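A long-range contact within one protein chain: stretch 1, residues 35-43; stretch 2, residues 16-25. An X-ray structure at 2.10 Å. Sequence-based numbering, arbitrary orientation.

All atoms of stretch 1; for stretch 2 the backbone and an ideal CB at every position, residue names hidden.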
# COMPACT_ATOMS: atom_id res chain seq x y z
N ALA A 35 -0.18 -12.80 5.44
CA ALA A 35 -0.00 -11.99 4.27
C ALA A 35 -1.32 -11.93 3.52
O ALA A 35 -2.14 -12.87 3.60
CB ALA A 35 1.12 -12.54 3.41
N ALA A 36 -1.55 -10.80 2.84
CA ALA A 36 -2.73 -10.63 2.02
C ALA A 36 -2.39 -9.76 0.80
O ALA A 36 -1.44 -8.97 0.82
CB ALA A 36 -3.84 -10.01 2.82
N ARG A 37 -3.16 -9.92 -0.26
CA ARG A 37 -2.90 -9.20 -1.48
C ARG A 37 -4.19 -9.07 -2.25
O ARG A 37 -5.11 -9.87 -2.07
CB ARG A 37 -1.83 -9.90 -2.32
CG ARG A 37 -2.34 -11.07 -3.13
CD ARG A 37 -1.21 -11.79 -3.85
NE ARG A 37 -0.94 -11.27 -5.20
CZ ARG A 37 0.07 -10.46 -5.52
NH1 ARG A 37 0.93 -10.05 -4.59
NH2 ARG A 37 0.23 -10.06 -6.78
N LEU A 38 -4.27 -8.04 -3.08
CA LEU A 38 -5.45 -7.76 -3.88
C LEU A 38 -5.05 -6.88 -5.06
O LEU A 38 -4.14 -6.06 -4.95
CB LEU A 38 -6.53 -7.07 -3.03
CG LEU A 38 -7.97 -7.04 -3.55
CD1 LEU A 38 -8.66 -8.36 -3.27
CD2 LEU A 38 -8.75 -5.87 -2.96
N GLN A 39 -5.73 -7.02 -6.19
CA GLN A 39 -5.58 -6.00 -7.22
C GLN A 39 -6.66 -4.93 -7.05
O GLN A 39 -7.85 -5.22 -6.86
CB GLN A 39 -5.64 -6.58 -8.62
CG GLN A 39 -5.30 -5.53 -9.67
CD GLN A 39 -5.32 -6.08 -11.08
OE1 GLN A 39 -6.38 -6.42 -11.60
NE2 GLN A 39 -4.15 -6.16 -11.70
N VAL A 40 -6.22 -3.68 -7.13
CA VAL A 40 -7.09 -2.52 -7.01
C VAL A 40 -7.01 -1.63 -8.26
O VAL A 40 -5.92 -1.42 -8.77
CB VAL A 40 -6.71 -1.70 -5.79
CG1 VAL A 40 -7.81 -0.73 -5.47
CG2 VAL A 40 -6.41 -2.63 -4.60
N ARG A 41 -8.14 -1.11 -8.73
CA ARG A 41 -8.09 -0.05 -9.75
C ARG A 41 -8.06 1.30 -9.04
O ARG A 41 -8.92 1.62 -8.21
CB ARG A 41 -9.27 -0.12 -10.73
CG ARG A 41 -10.64 -0.26 -10.07
CD ARG A 41 -11.78 0.35 -10.90
NE ARG A 41 -13.09 0.09 -10.28
CZ ARG A 41 -14.08 0.98 -10.19
NH1 ARG A 41 -13.93 2.20 -10.69
NH2 ARG A 41 -15.22 0.65 -9.60
N LEU A 42 -7.03 2.07 -9.32
CA LEU A 42 -7.01 3.44 -8.87
C LEU A 42 -7.55 4.28 -10.03
O LEU A 42 -7.26 3.98 -11.19
CB LEU A 42 -5.60 3.85 -8.43
CG LEU A 42 -5.01 2.89 -7.37
CD1 LEU A 42 -3.58 3.27 -7.06
CD2 LEU A 42 -5.84 2.88 -6.09
N PRO A 43 -8.41 5.28 -9.73
CA PRO A 43 -9.13 5.98 -10.79
C PRO A 43 -8.21 6.46 -11.89
O PRO A 43 -8.49 6.21 -13.06
CB PRO A 43 -9.75 7.17 -10.06
CG PRO A 43 -9.88 6.74 -8.67
CD PRO A 43 -8.71 5.83 -8.41
N UNK A 16 -8.42 5.60 -2.25
CA UNK A 16 -8.76 4.23 -2.59
C UNK A 16 -7.63 3.31 -2.15
O UNK A 16 -7.86 2.24 -1.59
CB UNK A 16 -9.03 4.09 -4.09
N UNK A 17 -6.41 3.79 -2.33
CA UNK A 17 -5.24 3.07 -1.92
C UNK A 17 -5.23 2.79 -0.42
O UNK A 17 -4.99 1.65 0.02
CB UNK A 17 -3.99 3.85 -2.32
N UNK A 18 -5.51 3.83 0.38
CA UNK A 18 -5.51 3.70 1.83
C UNK A 18 -6.56 2.71 2.26
O UNK A 18 -6.29 1.82 3.05
CB UNK A 18 -5.75 5.05 2.50
N UNK A 19 -7.77 2.86 1.75
CA UNK A 19 -8.83 1.90 1.99
C UNK A 19 -8.40 0.45 1.62
O UNK A 19 -8.59 -0.49 2.40
CB UNK A 19 -10.07 2.31 1.19
N UNK A 20 -7.80 0.26 0.45
CA UNK A 20 -7.34 -1.08 0.03
C UNK A 20 -6.30 -1.68 1.00
O UNK A 20 -6.46 -2.81 1.45
CB UNK A 20 -6.74 -1.00 -1.38
N UNK A 21 -5.26 -0.92 1.30
CA UNK A 21 -4.22 -1.34 2.22
C UNK A 21 -4.85 -1.74 3.53
O UNK A 21 -4.46 -2.73 4.15
CB UNK A 21 -3.18 -0.23 2.43
N UNK A 22 -5.88 -1.02 3.96
CA UNK A 22 -6.37 -1.39 5.25
C UNK A 22 -7.15 -2.70 5.19
O UNK A 22 -7.01 -3.50 6.11
CB UNK A 22 -7.24 -0.27 5.82
N UNK A 23 -7.93 -2.95 4.14
CA UNK A 23 -8.50 -4.28 3.94
C UNK A 23 -7.44 -5.39 4.03
O UNK A 23 -7.67 -6.40 4.68
CB UNK A 23 -9.20 -4.34 2.58
N UNK A 24 -6.29 -5.21 3.39
CA UNK A 24 -5.29 -6.28 3.33
C UNK A 24 -4.66 -6.51 4.70
O UNK A 24 -4.25 -7.63 5.05
CB UNK A 24 -4.21 -5.95 2.30
N UNK A 25 -4.59 -5.44 5.48
CA UNK A 25 -4.01 -5.53 6.79
C UNK A 25 -4.91 -6.44 7.59
O UNK A 25 -4.43 -7.35 8.25
CB UNK A 25 -3.85 -4.16 7.44

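Stretch 2 is helical throughout and lies over the strand of stretch 1, the two running at 144°, closer to antiparallel than parallel. Its early positions therefore meet the end of the strand, its late ones the beginning.

Position 16 points toward the strand, with its ideal CB 4.0 Å from CD2 of Leu-42. The surroundings are mostly aliphatic, so leucine or methionine would fit, as would a long chain that lies along Val-40 and carries its charge onward. The residue is Arg-16. Its CG packs 3.8 Å from Leu-42 CD2, and its NE comes 3.5 Å from Val-40 CG1. The methylenes supply the apolar contact, while NH1 forms a salt bridge back within the helix.

Position 17 points sideways; its ideal CB is 4.3 Å from Leu-42 CD2. An aliphatic residue would extend that apolar patch. It is Leu-17, whose CB keeps the same 4.3 Å from Leu-42 CD2.

Positions 18 and 19 find nothing of stretch 1 within 5.5 Å of their ideal CB atoms, so many residues would do. They are Leu-18 and Asp-19; OD2 of Asp-19 takes the salt bridge from Arg-16 NH1, at 2.9 Å.

Position 20 is the tightest of the CB sites. It points at the strand, and its ideal CB already stands 3.6 Å from Val-40 CG2, with CD2 of Leu-38 at 5.5 Å. A small apolar residue suits such a place, where a methyl group alone completes the contact. Ala-20 does this, its CB 3.6 Å from Val-40 CG2.

Position 21 points away and position 22 is out of reach, so stretch 1 sets no requirement on either; they are Val-21 and Gln-22.

Position 23 faces the strand, yet there is room for a CB, and its phi/psi of -50/-46 is ordinary for a helix. Alanine or serine could be accommodated; the residue is Gly-23, which makes no contact across the stretches.

Position 24 points toward the strand, its ideal CB 4.1 Å from CB of Ala-36. The small Ala-36 lets the backbones come close, and beyond it lie the carbonyl of Arg-37 and the apolar side chain of Leu-38. A long side chain, aliphatic near its base and perhaps cationic at its tip, would exploit all three. Arg-24 does so: Leu-38 CB lies over one face of its guanidinium, 3.4 Å from NE, and NH1 approaches Arg-37 O to 3.4 Å. Its own carbonyl O is 3.3 Å from Ala-36 CB.

Position 25 points away, leaving the choice open; it is Ile-25.

Stretch 2 (16-25) RLLDAVQGRI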
# COMPACT_ATOMS: atom_id res chain seq x y z
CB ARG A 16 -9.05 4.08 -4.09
CG ARG A 16 -9.31 2.64 -4.55
CD ARG A 16 -10.74 2.12 -4.29
NE ARG A 16 -10.79 0.64 -4.29
CZ ARG A 16 -10.84 -0.11 -3.19
NH1 ARG A 16 -10.88 0.46 -2.00
NH2 ARG A 16 -10.85 -1.44 -3.27
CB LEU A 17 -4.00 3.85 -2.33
CG LEU A 17 -2.68 3.11 -2.27
CD1 LEU A 17 -2.85 1.67 -2.69
CD2 LEU A 17 -1.72 3.80 -3.17
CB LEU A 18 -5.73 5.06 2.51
CG LEU A 18 -4.59 6.09 2.43
CD1 LEU A 18 -4.88 7.31 3.29
CD2 LEU A 18 -3.25 5.49 2.91
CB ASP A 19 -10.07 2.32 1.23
CG ASP A 19 -11.28 1.48 1.56
OD1 ASP A 19 -11.56 1.22 2.76
OD2 ASP A 19 -11.98 1.08 0.61
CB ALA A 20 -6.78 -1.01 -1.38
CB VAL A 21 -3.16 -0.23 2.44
CG1 VAL A 21 -2.23 -0.62 3.53
CG2 VAL A 21 -2.37 0.01 1.16
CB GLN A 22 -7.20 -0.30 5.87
CG GLN A 22 -7.58 -0.78 7.28
CD GLN A 22 -8.24 0.30 8.10
OE1 GLN A 22 -9.10 1.06 7.61
NE2 GLN A 22 -7.86 0.35 9.40
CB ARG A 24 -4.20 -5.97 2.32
CG ARG A 24 -4.71 -5.68 0.88
CD ARG A 24 -5.42 -6.89 0.31
NE ARG A 24 -6.87 -6.75 0.38
CZ ARG A 24 -7.74 -7.78 0.42
NH1 ARG A 24 -7.31 -9.05 0.39
NH2 ARG A 24 -9.04 -7.51 0.48
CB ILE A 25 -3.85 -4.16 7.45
CG1 ILE A 25 -2.71 -3.38 6.79
CG2 ILE A 25 -3.46 -4.31 8.88
CD1 ILE A 25 -2.57 -1.93 7.29
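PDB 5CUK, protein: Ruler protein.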